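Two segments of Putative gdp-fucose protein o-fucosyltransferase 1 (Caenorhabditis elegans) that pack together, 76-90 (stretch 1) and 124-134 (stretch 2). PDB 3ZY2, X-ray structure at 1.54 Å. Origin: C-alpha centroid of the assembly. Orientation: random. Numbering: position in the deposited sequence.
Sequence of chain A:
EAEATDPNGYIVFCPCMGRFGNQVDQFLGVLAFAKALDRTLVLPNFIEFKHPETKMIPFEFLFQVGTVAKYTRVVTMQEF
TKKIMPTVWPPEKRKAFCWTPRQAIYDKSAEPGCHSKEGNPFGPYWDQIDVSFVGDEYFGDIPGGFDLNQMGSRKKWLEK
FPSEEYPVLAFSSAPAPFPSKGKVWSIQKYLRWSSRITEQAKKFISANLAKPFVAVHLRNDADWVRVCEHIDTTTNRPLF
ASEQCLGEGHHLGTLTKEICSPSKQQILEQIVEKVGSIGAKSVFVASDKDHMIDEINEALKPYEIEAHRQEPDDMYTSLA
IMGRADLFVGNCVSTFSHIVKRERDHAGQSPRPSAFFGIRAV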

# COMPACT_ATOMS: atom_id res chain seq x y z
N THR A 76 -2.48 -24.08 13.73
CA THR A 76 -1.06 -23.73 13.80
C THR A 76 -0.43 -23.72 12.40
O THR A 76 -0.94 -24.35 11.47
CB THR A 76 -0.26 -24.71 14.68
OG1 THR A 76 -0.35 -26.03 14.12
CG2 THR A 76 -0.79 -24.71 16.12
N MET A 77 0.67 -22.99 12.26
CA MET A 77 1.45 -23.00 11.03
C MET A 77 1.94 -24.42 10.70
O MET A 77 1.94 -24.82 9.53
CB MET A 77 2.64 -22.02 11.12
CG MET A 77 3.41 -21.87 9.81
SD MET A 77 2.47 -21.10 8.50
CE MET A 77 2.43 -19.43 9.12
N GLN A 78 2.33 -25.18 11.73
CA GLN A 78 2.80 -26.55 11.54
C GLN A 78 1.69 -27.44 10.94
O GLN A 78 1.94 -28.18 9.97
CB GLN A 78 3.38 -27.15 12.84
CG GLN A 78 3.65 -28.65 12.78
CD GLN A 78 4.45 -29.20 13.95
OE1 GLN A 78 4.53 -28.60 15.03
NE2 GLN A 78 5.04 -30.38 13.75
N GLU A 79 0.48 -27.36 11.51
CA GLU A 79 -0.64 -28.13 10.96
C GLU A 79 -0.97 -27.68 9.54
O GLU A 79 -1.19 -28.51 8.65
CB GLU A 79 -1.90 -28.08 11.86
CG GLU A 79 -3.09 -28.84 11.23
CD GLU A 79 -4.31 -29.03 12.14
OE1 GLU A 79 -4.28 -28.66 13.33
OE2 GLU A 79 -5.31 -29.60 11.64
N PHE A 80 -1.00 -26.38 9.30
CA PHE A 80 -1.33 -25.87 7.98
C PHE A 80 -0.32 -26.38 6.94
O PHE A 80 -0.68 -26.88 5.87
CB PHE A 80 -1.36 -24.32 8.01
CG PHE A 80 -1.72 -23.71 6.69
CD1 PHE A 80 -3.00 -23.88 6.15
CD2 PHE A 80 -0.78 -22.97 5.98
CE1 PHE A 80 -3.31 -23.33 4.93
CE2 PHE A 80 -1.08 -22.40 4.76
CZ PHE A 80 -2.36 -22.58 4.22
N THR A 81 0.95 -26.26 7.30
CA THR A 81 2.11 -26.51 6.45
C THR A 81 2.30 -28.01 6.15
O THR A 81 2.61 -28.42 5.00
CB THR A 81 3.32 -25.79 7.16
OG1 THR A 81 3.59 -24.53 6.53
CG2 THR A 81 4.54 -26.64 7.30
N LYS A 82 2.06 -28.83 7.15
CA LYS A 82 2.29 -30.26 7.01
C LYS A 82 1.04 -31.04 6.56
O LYS A 82 1.15 -32.00 5.78
CB LYS A 82 2.91 -30.82 8.29
CG LYS A 82 4.35 -30.31 8.51
CD LYS A 82 4.87 -30.47 9.95
CE LYS A 82 5.17 -31.93 10.30
NZ LYS A 82 6.11 -32.58 9.33
N LYS A 83 -0.13 -30.61 7.02
CA LYS A 83 -1.36 -31.39 6.85
C LYS A 83 -2.39 -30.82 5.89
O LYS A 83 -3.17 -31.58 5.30
CB LYS A 83 -2.03 -31.64 8.20
CG LYS A 83 -1.32 -32.66 9.07
CD LYS A 83 -2.21 -33.14 10.19
CE LYS A 83 -2.01 -34.63 10.45
NZ LYS A 83 -2.52 -35.47 9.32
N ILE A 84 -2.40 -29.50 5.71
CA ILE A 84 -3.48 -28.82 4.97
C ILE A 84 -3.02 -28.32 3.59
O ILE A 84 -3.61 -28.70 2.57
CB ILE A 84 -4.14 -27.68 5.84
CG1 ILE A 84 -4.74 -28.28 7.13
CG2 ILE A 84 -5.20 -26.93 5.04
CD1 ILE A 84 -5.12 -27.25 8.21
N MET A 85 -1.96 -27.51 3.57
CA MET A 85 -1.35 -26.96 2.35
C MET A 85 -1.15 -27.92 1.16
O MET A 85 -1.48 -27.55 0.04
CB MET A 85 0.01 -26.34 2.71
CG MET A 85 0.41 -25.18 1.92
SD MET A 85 1.71 -24.40 2.89
CE MET A 85 3.20 -24.99 2.12
N PRO A 86 -0.56 -29.11 1.39
CA PRO A 86 -0.17 -29.94 0.24
C PRO A 86 -1.32 -30.27 -0.71
O PRO A 86 -1.13 -30.20 -1.92
CB PRO A 86 0.41 -31.20 0.89
CG PRO A 86 0.95 -30.72 2.19
CD PRO A 86 -0.04 -29.67 2.65
N THR A 87 -2.50 -30.58 -0.16
CA THR A 87 -3.70 -30.89 -0.97
C THR A 87 -4.66 -29.71 -1.16
O THR A 87 -5.33 -29.60 -2.19
CB THR A 87 -4.53 -32.08 -0.40
OG1 THR A 87 -4.92 -31.78 0.94
CG2 THR A 87 -3.73 -33.38 -0.43
N VAL A 88 -4.77 -28.85 -0.15
CA VAL A 88 -5.70 -27.72 -0.23
C VAL A 88 -5.14 -26.54 -1.03
O VAL A 88 -5.89 -25.80 -1.63
CB VAL A 88 -6.14 -27.26 1.20
CG1 VAL A 88 -6.94 -25.95 1.15
CG2 VAL A 88 -6.94 -28.35 1.89
N TRP A 89 -3.81 -26.38 -1.04
CA TRP A 89 -3.20 -25.18 -1.60
C TRP A 89 -1.83 -25.44 -2.23
O TRP A 89 -0.80 -24.94 -1.76
CB TRP A 89 -3.09 -24.15 -0.48
CG TRP A 89 -2.78 -22.75 -0.90
CD1 TRP A 89 -3.42 -21.99 -1.84
CD2 TRP A 89 -1.78 -21.90 -0.31
NE1 TRP A 89 -2.86 -20.73 -1.89
CE2 TRP A 89 -1.86 -20.65 -0.97
CE3 TRP A 89 -0.82 -22.08 0.69
CZ2 TRP A 89 -1.00 -19.58 -0.64
CZ3 TRP A 89 0.04 -21.01 1.02
CH2 TRP A 89 -0.06 -19.78 0.34
N PRO A 90 -1.81 -26.24 -3.29
CA PRO A 90 -0.54 -26.64 -3.91
C PRO A 90 0.14 -25.45 -4.61
O PRO A 90 -0.53 -24.45 -4.87
CB PRO A 90 -0.98 -27.70 -4.92
CG PRO A 90 -2.40 -27.36 -5.23
CD PRO A 90 -2.98 -26.83 -3.97
N PRO A 124 12.30 -13.87 3.81
CA PRO A 124 12.56 -14.92 4.81
C PRO A 124 11.30 -15.55 5.41
O PRO A 124 11.30 -16.76 5.67
CB PRO A 124 13.40 -14.21 5.88
CG PRO A 124 14.10 -13.12 5.10
CD PRO A 124 13.09 -12.65 4.11
N TYR A 125 10.24 -14.77 5.62
CA TYR A 125 8.98 -15.30 6.16
C TYR A 125 8.38 -16.39 5.28
O TYR A 125 8.10 -17.51 5.75
CB TYR A 125 7.97 -14.20 6.38
CG TYR A 125 6.75 -14.67 7.13
CD1 TYR A 125 6.71 -14.60 8.52
CD2 TYR A 125 5.63 -15.15 6.45
CE1 TYR A 125 5.61 -15.02 9.22
CE2 TYR A 125 4.50 -15.56 7.15
CZ TYR A 125 4.51 -15.50 8.54
OH TYR A 125 3.39 -15.88 9.24
N TRP A 126 8.18 -16.07 4.01
CA TRP A 126 7.58 -17.05 3.11
C TRP A 126 8.57 -18.17 2.76
O TRP A 126 8.14 -19.31 2.61
CB TRP A 126 7.00 -16.36 1.87
CG TRP A 126 5.87 -15.41 2.22
CD1 TRP A 126 5.92 -14.04 2.22
CD2 TRP A 126 4.53 -15.76 2.66
NE1 TRP A 126 4.71 -13.52 2.60
CE2 TRP A 126 3.84 -14.54 2.88
CE3 TRP A 126 3.86 -16.97 2.89
CZ2 TRP A 126 2.50 -14.50 3.31
CZ3 TRP A 126 2.52 -16.92 3.30
CH2 TRP A 126 1.86 -15.69 3.52
N ASP A 127 9.87 -17.85 2.70
CA ASP A 127 10.92 -18.86 2.50
C ASP A 127 10.85 -19.93 3.59
O ASP A 127 10.99 -21.13 3.31
CB ASP A 127 12.32 -18.24 2.53
CG ASP A 127 12.76 -17.68 1.19
OD1 ASP A 127 12.07 -17.89 0.17
OD2 ASP A 127 13.86 -17.05 1.17
N GLN A 128 10.63 -19.48 4.83
CA GLN A 128 10.60 -20.37 6.00
C GLN A 128 9.59 -21.49 5.85
O GLN A 128 9.81 -22.61 6.33
CB GLN A 128 10.35 -19.57 7.29
CG GLN A 128 9.76 -20.38 8.49
CD GLN A 128 10.66 -21.50 8.99
OE1 GLN A 128 11.88 -21.51 8.78
NE2 GLN A 128 10.06 -22.48 9.67
N ILE A 129 8.48 -21.19 5.19
CA ILE A 129 7.44 -22.18 4.95
C ILE A 129 7.41 -22.65 3.50
O ILE A 129 6.43 -23.24 3.05
CB ILE A 129 6.05 -21.71 5.48
CG1 ILE A 129 5.59 -20.41 4.80
CG2 ILE A 129 6.07 -21.60 7.01
CD1 ILE A 129 4.09 -20.10 5.01
N ASP A 130 8.51 -22.39 2.77
CA ASP A 130 8.69 -22.90 1.41
C ASP A 130 7.56 -22.49 0.46
O ASP A 130 7.13 -23.29 -0.39
CB ASP A 130 8.88 -24.43 1.43
CG ASP A 130 10.13 -24.86 2.20
OD1 ASP A 130 11.22 -24.28 1.96
OD2 ASP A 130 10.03 -25.79 3.03
N VAL A 131 7.09 -21.25 0.61
CA VAL A 131 6.01 -20.70 -0.21
C VAL A 131 6.56 -19.69 -1.22
O VAL A 131 7.32 -18.79 -0.85
CB VAL A 131 4.87 -20.04 0.66
CG1 VAL A 131 3.92 -19.17 -0.18
CG2 VAL A 131 4.09 -21.12 1.41
N SER A 132 6.21 -19.88 -2.48
CA SER A 132 6.41 -18.88 -3.53
C SER A 132 5.06 -18.62 -4.18
O SER A 132 4.18 -19.48 -4.17
CB SER A 132 7.45 -19.34 -4.55
OG SER A 132 8.74 -19.39 -3.95
N PHE A 133 4.88 -17.42 -4.72
CA PHE A 133 3.61 -17.04 -5.30
C PHE A 133 3.67 -17.04 -6.82
O PHE A 133 4.71 -16.71 -7.39
CB PHE A 133 3.16 -15.67 -4.78
CG PHE A 133 2.93 -15.64 -3.29
CD1 PHE A 133 1.79 -16.23 -2.75
CD2 PHE A 133 3.86 -15.06 -2.45
CE1 PHE A 133 1.58 -16.22 -1.37
CE2 PHE A 133 3.66 -15.04 -1.08
CZ PHE A 133 2.51 -15.62 -0.54
N VAL A 134 2.56 -17.38 -7.46
CA VAL A 134 2.53 -17.55 -8.92
C VAL A 134 1.58 -16.57 -9.64
O VAL A 134 1.41 -16.64 -10.86
CB VAL A 134 2.16 -18.99 -9.31
CG1 VAL A 134 3.11 -19.99 -8.65
CG2 VAL A 134 0.70 -19.29 -8.97

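What backbone framework brings the two stretches together? Stretch 1 is a helix from Met-77 to Val-88, and Thr-76 caps its start: Glu-79 N donates to Thr-76 OG1 at 3.0 Å, satisfying an amide that has no helical carbonyl before it. The helix is not uniform. A wider pi-type turn spans Phe-80 to Ile-84, with Met-85 N bonded to Phe-80 O at 2.7 Å, and the helix kinks where the N atoms of Pro-86 and Thr-87 make no bond to the turn before; that of Pro-86 has no hydrogen to give. Stretch 2 opens as the final part of a helix and then continues without regular secondary structure, turning at Asp-130. The backbones come nearest at Thr-81 and Ile-129, whose CA atoms are 7.0 Å apart. No hydrogen bond crosses between the stretches, so the 336 Å² they bury together rests on van der Waals packing, mostly between side chains.

How does the helical part of stretch 2 reach its neighbor? Tyr-125 points its CA-to-CB bond sideways, but a chi1 of t carries the end of the ring nearer to stretch 1. There Tyr-125 OH lies 3.7 Å from Met-77 CE, a van der Waals contact with a methyl group that can neither donate nor accept in the ordinary sense. The hydroxyl finds its hydrogen-bonding partner elsewhere in the structure. Met-77, with chi2 and chi3 both p, folds its flexible thioether chain so that its methyl reaches Tyr-125, while its CG and SD both pack on the next residue to make contact, Ile-129.

Why does Ile-129 sit at the center of the contact? It loses more area to the other stretch than any other residue here, 76 Å², and its CA-to-CB bond points toward the helix. Its CG2 methyl lies 3.9 Å from Met-77 CG and also 3.9 Å from Thr-81 OG1, so a single methyl touches residues one helical turn apart. The first pairing is purely apolar; the second sets a methyl against a hydroxyl oxygen, without a hydrogen bond. The backbone of Ile-129 takes part as well, since its O lies 3.8 Å from Met-85 CE. After it the chain turns through Asp-130, which has positive phi, and Val-131 N bonds to Trp-126 O at 3.0 Å, helping to hold the turn that presents the next apolar side chain.

What closes the contact at the far end? Val-131 points toward stretch 1: Val-131 CG2 lies 4.0 Å from Met-85 CE and 4.1 Å from Trp-89 CZ3, while Val-131 CG1 is 4.1 Å from Trp-89 CH2, so both methyls meet the indole. Trp-89, just beyond the helix, starts sideways, yet its long indole brings CH2 within reach. Phe-133 then approaches the edge of that indole, with its CE1 4.3 Å from Trp-89 CH2. These are dispersion contacts between apolar surfaces, and the indole's polar NE1 is hydrogen-bonded elsewhere in the structure.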